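Local coordinates for glutamate receptor 1 (Adineta vaga, PDB 4IO2), which binds L-glutamate through the extracellular ligand-binding domain crystallised here and probably works as a ligand-gated ion channel, at residues A[8-13]-A[78-83]; A[12-17]-A[58-63]; A[69-74]-A[208-213]. All coordinates share one frame; numbering follows the deposited sequence. Where two conformers were deposited one is given.

Interaction 1: A[8-13]-A[78-83]; sequences ITLRIG and DYDIAI
Strand 9-13 and residues 78-83 run in parallel where they pair, and packing is close around the buried Gly13. Its N donates to Ile81 O at 2.9 Å, and Ile83 N returns a bond to Gly13 O, coming in nearly along the C=O axis. Tyr79 lays one face of its ring over the glycine, with Gly13 CA 3.9 Å from the ring centroid in a CH-pi contact. On the sheet face that carries Ile12 and Ile81, these two side chains lie alongside each other, pointing the same way, with Ile12 CG1 and Ile81 CG1 3.9 Å apart. With chi1 at 62°, CG1 of Ile81 sits between its own N and C, and CD1 reaches Leu10 CD1. The other branch of Ile12, CG2, meets Ile83 CD1 at 3.9 Å.

Toward Arg11 and Asp80 the contact becomes polar and partly open to solvent. Arg11 O accepts from both Asp80 N and Ile81 N. Asp80 OD2 takes Arg11 N on its anti lone pair at 2.8 Å. The Arg11 chain, bent at chi3 (-56°), then grips the carboxylate side-on: NE bonds OD2 of Asp80, and NH2 forms a salt bridge to Asp80 OD1 at 3.0 Å. Both oxygens lie in the guanidinium plane, yet they are approached from above the carboxylate plane, the two groups being turned 58° apart. Gly77 O binds Arg11 NH1 as well, so the guanidinium is held at several points.

Strand 55-60 flanks strand 9-14 on its other edge, helix 40-52 packs on Ile12 and Ile83, and helix 67-75 packs on Tyr79 and Ala82.

Interaction 2: A[12-17]-A[58-63]; sequences IGVIES and VQLAPP
Three backbone hydrogen bonds join strand 12-14 to strand 58-60 and the residue after it, in a parallel register that pairs Ile12 with Val58, Gly13 with Gln59 and Val14 with Leu60. Gln59 N donates almost straight to Ile12 O at 2.8 Å, from above the carbonyl plane. Val14 N donates to Gln59 O in a similar out-of-plane approach at 3.0 Å. Ala61 N lies nearly along the C=O axis of Val14, 2.8 Å from its O, so the ladder continues just past the second strand. The strand directions differ by 32°, a clear twist.

Apolar contacts gather on the face that bears Val14, Val58 and Leu60. At chi1 -60° Val14 puts CG2 between its N and carbonyl carbon, and this methyl touches Val58 CG1 at 4.0 Å and Leu60 CD1 at 4.1 Å. Leu60, with CG anti to the backbone N (chi1 178°), also brings CD1 against the backbone N of Glu16, 3.9 Å away.

Where the two segments leave the sheet, water takes over: one molecule accepts from Glu16 N and donates to Ala61 O, each at 3.0 Å.

Beyond the pair, Ile45 of helix 40-52 packs on Ile12, Val14 and Val58. Two neighbouring parallel strands with an intervening helix laid over one face are the beta-alpha-beta arrangement of the periplasmic-binding-protein fold. As is usual in such folds, the loop at the C-terminal strand end leads toward the ligand: Ser17 OG bonds the glutamate-binding Asp85.

Interaction 3: A[69-74]-A[208-213]; sequences GLVLAL and GIVTPK
Leu74 carries this contact, projecting from helix 67-75 onto residues 210-212 with one methyl on each of two surfaces. Its CD1 rests 3.5 Å from Val210 O and 3.8 Å from Val210 CG1. The second methyl, CD2, sits against the following peptide link, 3.8 Å from Thr211 C and 3.9 Å from Pro212 N, and reaches Pro212 CD more loosely. CG of Leu74 is anti to its backbone N (chi1 -178°), and chi2 at 143°, off a staggered value, turns CD1 to Val210 and CD2 to the Thr211-Pro212 link. Val210 likewise sets CG1 anti to its N (chi1 -175°), and the two side chains overlap flank to flank, running antiparallel. One turn earlier, Val71 CG2 makes a looser contact with Val210 CG2 at 4.4 Å.

Around this shell, Ala82 packs on both Leu74 and Val210, and its backbone is hydrogen-bonded to that of Val210. Phe98 and Val96 also press on Val210, while Thr211 is tied through its backbone to Ala97. On the helical side, Leu74 N bonds Leu70 O at 3.0 Å, fixing the turn from which Leu74 and Val71 project. Val71 lies about 4 Å, side chain to side chain, from Arg92, a residue that binds glutamate.

No hydrogen bond links the two segments directly, so their association here is a buried, non-directional fit of aliphatic groups against one another and against a peptide.

Interactions 1 and 2 are built on the two edges of strand 9-14 and share Ile12 and Gly13; together they make the three-stranded parallel sheet ordered 55-60, 9-14, 81-82. Their centres are 10 Å apart, and Tyr79 of interaction 1 packs on Gln59 and Ala61 of interaction 2. The centre of interaction 3 lies about 9 Å from that of interaction 1 and 12 Å from that of interaction 2. Its helix 67-75 falls between strands 55-60 and 81-82 in sequence, and its 208-213 segment returns from far along the chain to meet Ala82. All lie in one lobe of the ligand-binding domain, with the Ile15 and Val71 side chains about 7 Å from bound glutamate.

Interaction 1: A[8-13]-A[78-83]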
# COMPACT_ATOMS: atom_id res chain seq x y z
N ILE A 8 -14.66 -21.75 10.88
CA ILE A 8 -15.78 -20.86 10.60
C ILE A 8 -16.02 -20.84 9.10
O ILE A 8 -15.07 -20.80 8.33
CB ILE A 8 -15.44 -19.42 11.06
CG1 ILE A 8 -15.13 -19.38 12.57
CG2 ILE A 8 -16.51 -18.43 10.64
CD1 ILE A 8 -16.28 -19.85 13.44
N THR A 9 -17.28 -20.83 8.70
CA THR A 9 -17.60 -20.70 7.29
C THR A 9 -17.70 -19.23 6.90
O THR A 9 -18.38 -18.45 7.56
CB THR A 9 -18.94 -21.41 6.95
OG1 THR A 9 -18.81 -22.81 7.21
CG2 THR A 9 -19.32 -21.21 5.48
N LEU A 10 -16.97 -18.86 5.85
CA LEU A 10 -17.05 -17.52 5.28
C LEU A 10 -17.70 -17.55 3.93
O LEU A 10 -17.22 -18.25 3.03
CB LEU A 10 -15.68 -16.92 5.08
CG LEU A 10 -14.91 -16.59 6.33
CD1 LEU A 10 -13.54 -16.09 5.90
CD2 LEU A 10 -15.66 -15.59 7.17
N ARG A 11 -18.74 -16.77 3.76
CA ARG A 11 -19.31 -16.47 2.43
C ARG A 11 -18.44 -15.39 1.80
O ARG A 11 -18.37 -14.24 2.29
CB ARG A 11 -20.75 -15.98 2.54
CG ARG A 11 -21.74 -16.96 3.16
CD ARG A 11 -23.06 -16.27 3.50
NE ARG A 11 -22.80 -15.15 4.38
CZ ARG A 11 -23.55 -14.05 4.50
NH1 ARG A 11 -24.70 -13.92 3.86
NH2 ARG A 11 -23.12 -13.09 5.29
N ILE A 12 -17.73 -15.76 0.74
CA ILE A 12 -16.71 -14.91 0.11
C ILE A 12 -17.20 -14.44 -1.25
O ILE A 12 -17.32 -15.24 -2.16
CB ILE A 12 -15.38 -15.66 -0.08
CG1 ILE A 12 -14.90 -16.23 1.23
CG2 ILE A 12 -14.35 -14.72 -0.73
CD1 ILE A 12 -13.59 -17.04 1.14
N GLY A 13 -17.54 -13.16 -1.35
CA GLY A 13 -17.96 -12.59 -2.62
C GLY A 13 -16.75 -12.33 -3.52
O GLY A 13 -15.72 -11.81 -3.05
N ASP A 78 -24.79 -9.62 2.57
CA ASP A 78 -24.90 -10.65 1.54
C ASP A 78 -23.69 -11.57 1.49
O ASP A 78 -23.78 -12.69 0.99
CB ASP A 78 -25.09 -10.04 0.16
CG ASP A 78 -26.38 -9.21 0.02
OD1 ASP A 78 -27.13 -9.00 1.00
OD2 ASP A 78 -26.59 -8.75 -1.13
N TYR A 79 -22.58 -11.08 2.02
CA TYR A 79 -21.32 -11.81 2.08
C TYR A 79 -20.68 -11.50 3.43
O TYR A 79 -21.02 -10.51 4.08
CB TYR A 79 -20.35 -11.35 0.96
CG TYR A 79 -20.94 -11.36 -0.43
CD1 TYR A 79 -21.18 -12.56 -1.11
CD2 TYR A 79 -21.31 -10.19 -1.06
CE1 TYR A 79 -21.72 -12.57 -2.39
CE2 TYR A 79 -21.85 -10.20 -2.35
CZ TYR A 79 -22.07 -11.38 -3.01
OH TYR A 79 -22.61 -11.33 -4.28
N ASP A 80 -19.73 -12.33 3.84
CA ASP A 80 -18.89 -12.06 5.01
C ASP A 80 -17.66 -11.26 4.68
O ASP A 80 -17.31 -10.35 5.41
CB ASP A 80 -18.52 -13.36 5.72
CG ASP A 80 -19.75 -14.11 6.19
OD1 ASP A 80 -20.63 -13.48 6.85
OD2 ASP A 80 -19.88 -15.30 5.88
N ILE A 81 -16.99 -11.63 3.60
CA ILE A 81 -15.89 -10.83 3.07
C ILE A 81 -16.04 -10.79 1.54
O ILE A 81 -16.78 -11.59 0.97
CB ILE A 81 -14.47 -11.36 3.45
CG1 ILE A 81 -14.23 -12.76 2.88
CG2 ILE A 81 -14.32 -11.34 4.96
CD1 ILE A 81 -12.79 -13.30 3.10
N ALA A 82 -15.34 -9.88 0.91
CA ALA A 82 -15.25 -9.85 -0.56
C ALA A 82 -13.79 -9.64 -0.98
O ALA A 82 -13.08 -8.80 -0.45
CB ALA A 82 -16.16 -8.76 -1.17
N ILE A 83 -13.36 -10.48 -1.91
CA ILE A 83 -11.98 -10.51 -2.37
C ILE A 83 -11.93 -10.27 -3.85
O ILE A 83 -12.58 -10.98 -4.63
CB ILE A 83 -11.26 -11.83 -2.04
CG1 ILE A 83 -11.32 -12.16 -0.54
CG2 ILE A 83 -9.83 -11.73 -2.48
CD1 ILE A 83 -10.72 -13.53 -0.18

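Interaction 2: A[12-17]-A[58-63]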
# COMPACT_ATOMS: atom_id res chain seq x y z
N ILE A 12 -17.73 -15.76 0.74
CA ILE A 12 -16.71 -14.91 0.11
C ILE A 12 -17.20 -14.44 -1.25
O ILE A 12 -17.32 -15.24 -2.16
CB ILE A 12 -15.38 -15.66 -0.08
CG1 ILE A 12 -14.90 -16.23 1.23
CG2 ILE A 12 -14.35 -14.72 -0.73
CD1 ILE A 12 -13.59 -17.04 1.14
N GLY A 13 -17.54 -13.16 -1.35
CA GLY A 13 -17.96 -12.59 -2.62
C GLY A 13 -16.75 -12.33 -3.52
O GLY A 13 -15.72 -11.81 -3.05
N VAL A 14 -16.88 -12.73 -4.78
CA VAL A 14 -15.88 -12.48 -5.80
C VAL A 14 -16.57 -11.88 -7.00
O VAL A 14 -17.80 -11.94 -7.12
CB VAL A 14 -15.06 -13.75 -6.17
CG1 VAL A 14 -14.30 -14.33 -4.98
CG2 VAL A 14 -15.90 -14.84 -6.80
N ILE A 15 -15.80 -11.22 -7.85
CA ILE A 15 -16.35 -10.47 -8.99
C ILE A 15 -15.49 -10.70 -10.22
O ILE A 15 -14.26 -10.68 -10.17
CB ILE A 15 -16.48 -8.97 -8.62
CG1 ILE A 15 -17.10 -8.15 -9.74
CG2 ILE A 15 -15.15 -8.33 -8.16
CD1 ILE A 15 -17.53 -6.75 -9.33
N GLU A 16 -16.13 -10.98 -11.34
CA GLU A 16 -15.41 -11.32 -12.56
C GLU A 16 -14.46 -10.19 -12.98
O GLU A 16 -14.88 -9.05 -13.14
CB GLU A 16 -16.41 -11.65 -13.69
CG GLU A 16 -15.74 -12.11 -14.98
CD GLU A 16 -16.68 -12.57 -16.06
OE1 GLU A 16 -17.91 -12.57 -15.83
OE2 GLU A 16 -16.20 -12.93 -17.17
N SER A 17 -13.21 -10.56 -13.25
CA SER A 17 -12.19 -9.63 -13.72
C SER A 17 -10.95 -10.44 -14.06
O SER A 17 -10.25 -10.89 -13.15
CB SER A 17 -11.83 -8.63 -12.64
OG SER A 17 -10.91 -7.71 -13.17
N VAL A 58 -17.48 -19.76 -1.69
CA VAL A 58 -17.14 -18.74 -2.68
C VAL A 58 -18.36 -18.47 -3.56
O VAL A 58 -18.94 -19.39 -4.12
CB VAL A 58 -15.96 -19.18 -3.53
CG1 VAL A 58 -15.69 -18.15 -4.63
CG2 VAL A 58 -14.73 -19.41 -2.68
N GLN A 59 -18.77 -17.21 -3.62
CA GLN A 59 -19.97 -16.80 -4.33
C GLN A 59 -19.64 -15.72 -5.35
O GLN A 59 -19.22 -14.62 -4.98
CB GLN A 59 -21.00 -16.29 -3.33
CG GLN A 59 -21.50 -17.34 -2.36
CD GLN A 59 -22.47 -18.32 -3.00
OE1 GLN A 59 -23.20 -17.97 -3.92
NE2 GLN A 59 -22.47 -19.55 -2.52
N LEU A 60 -19.82 -16.03 -6.62
CA LEU A 60 -19.62 -15.05 -7.69
C LEU A 60 -20.77 -14.05 -7.71
O LEU A 60 -21.97 -14.43 -7.75
CB LEU A 60 -19.55 -15.78 -9.02
CG LEU A 60 -19.38 -14.96 -10.31
CD1 LEU A 60 -18.04 -14.23 -10.30
CD2 LEU A 60 -19.53 -15.88 -11.53
N ALA A 61 -20.42 -12.76 -7.70
CA ALA A 61 -21.43 -11.72 -7.80
C ALA A 61 -22.14 -11.85 -9.14
O ALA A 61 -21.53 -12.22 -10.16
CB ALA A 61 -20.82 -10.35 -7.66
N PRO A 62 -23.43 -11.54 -9.16
CA PRO A 62 -24.19 -11.54 -10.42
C PRO A 62 -23.53 -10.69 -11.49
O PRO A 62 -22.91 -9.69 -11.18
CB PRO A 62 -25.53 -10.92 -10.01
CG PRO A 62 -25.67 -11.23 -8.58
CD PRO A 62 -24.28 -11.19 -8.01
N PRO A 63 -23.72 -11.05 -12.76
CA PRO A 63 -22.98 -10.48 -13.90
C PRO A 63 -22.92 -8.95 -13.91
O PRO A 63 -21.87 -8.34 -14.19
CB PRO A 63 -23.75 -10.98 -15.12
CG PRO A 63 -24.65 -12.06 -14.64
CD PRO A 63 -24.84 -11.92 -13.18
O HOH W 1 -19.17 -10.90 -11.36

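Interaction 3: A[69-74]-A[208-213]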
# COMPACT_ATOMS: atom_id res chain seq x y z
N GLY A 69 -21.31 -1.62 -6.03
CA GLY A 69 -22.44 -2.53 -5.74
C GLY A 69 -22.04 -3.74 -4.89
O GLY A 69 -22.77 -4.16 -3.97
N LEU A 70 -20.88 -4.32 -5.17
CA LEU A 70 -20.35 -5.43 -4.39
C LEU A 70 -20.10 -4.99 -2.94
O LEU A 70 -20.45 -5.72 -1.98
CB LEU A 70 -19.06 -5.96 -5.03
CG LEU A 70 -18.38 -7.11 -4.28
CD1 LEU A 70 -19.25 -8.33 -4.20
CD2 LEU A 70 -17.08 -7.40 -4.96
N VAL A 71 -19.49 -3.81 -2.76
CA VAL A 71 -19.23 -3.29 -1.43
C VAL A 71 -20.56 -3.10 -0.67
O VAL A 71 -20.68 -3.48 0.50
CB VAL A 71 -18.44 -1.97 -1.54
CG1 VAL A 71 -18.34 -1.25 -0.23
CG2 VAL A 71 -17.05 -2.27 -2.10
N LEU A 72 -21.54 -2.49 -1.33
CA LEU A 72 -22.84 -2.29 -0.71
C LEU A 72 -23.53 -3.60 -0.34
O LEU A 72 -24.17 -3.71 0.71
CB LEU A 72 -23.75 -1.48 -1.65
CG LEU A 72 -23.37 0.00 -1.72
CD1 LEU A 72 -23.97 0.64 -2.98
CD2 LEU A 72 -23.83 0.73 -0.49
N ALA A 73 -23.40 -4.60 -1.19
CA ALA A 73 -23.97 -5.93 -0.92
C ALA A 73 -23.33 -6.53 0.32
O ALA A 73 -24.04 -7.08 1.18
CB ALA A 73 -23.80 -6.83 -2.13
N LEU A 74 -22.01 -6.39 0.47
CA LEU A 74 -21.38 -6.91 1.66
C LEU A 74 -21.92 -6.15 2.88
O LEU A 74 -22.23 -6.75 3.91
CB LEU A 74 -19.86 -6.79 1.56
CG LEU A 74 -19.19 -7.38 2.80
CD1 LEU A 74 -17.92 -8.07 2.42
CD2 LEU A 74 -18.92 -6.33 3.88
N GLY A 208 -7.85 -4.03 -1.18
CA GLY A 208 -8.01 -4.66 0.13
C GLY A 208 -9.16 -5.62 0.09
O GLY A 208 -10.08 -5.48 -0.72
N ILE A 209 -9.13 -6.56 1.02
CA ILE A 209 -10.28 -7.44 1.24
C ILE A 209 -11.35 -6.66 2.01
O ILE A 209 -11.05 -6.05 3.02
CB ILE A 209 -9.86 -8.74 1.97
CG1 ILE A 209 -8.92 -9.52 1.04
CG2 ILE A 209 -11.09 -9.56 2.33
CD1 ILE A 209 -8.40 -10.81 1.66
N VAL A 210 -12.57 -6.67 1.52
CA VAL A 210 -13.67 -5.96 2.16
C VAL A 210 -14.19 -6.81 3.29
O VAL A 210 -14.45 -7.99 3.12
CB VAL A 210 -14.82 -5.70 1.16
CG1 VAL A 210 -15.89 -4.86 1.83
CG2 VAL A 210 -14.33 -5.02 -0.10
N THR A 211 -14.39 -6.19 4.45
CA THR A 211 -14.95 -6.86 5.63
C THR A 211 -15.99 -5.94 6.26
O THR A 211 -16.02 -4.75 6.01
CB THR A 211 -13.88 -7.23 6.69
OG1 THR A 211 -13.53 -6.09 7.45
CG2 THR A 211 -12.63 -7.81 6.08
N PRO A 212 -16.80 -6.48 7.16
CA PRO A 212 -17.66 -5.59 7.91
C PRO A 212 -16.86 -4.62 8.76
O PRO A 212 -15.74 -4.97 9.16
CB PRO A 212 -18.46 -6.56 8.82
CG PRO A 212 -18.42 -7.86 8.08
CD PRO A 212 -17.05 -7.90 7.46
N LYS A 213 -17.44 -3.47 9.09
CA LYS A 213 -16.81 -2.62 10.07
C LYS A 213 -16.78 -3.32 11.42
O LYS A 213 -17.66 -4.12 11.75
CB LYS A 213 -17.57 -1.30 10.17
CG LYS A 213 -17.38 -0.44 8.93
CD LYS A 213 -17.90 0.95 9.16
CE LYS A 213 -19.40 1.00 9.18
NZ LYS A 213 -19.86 2.42 9.38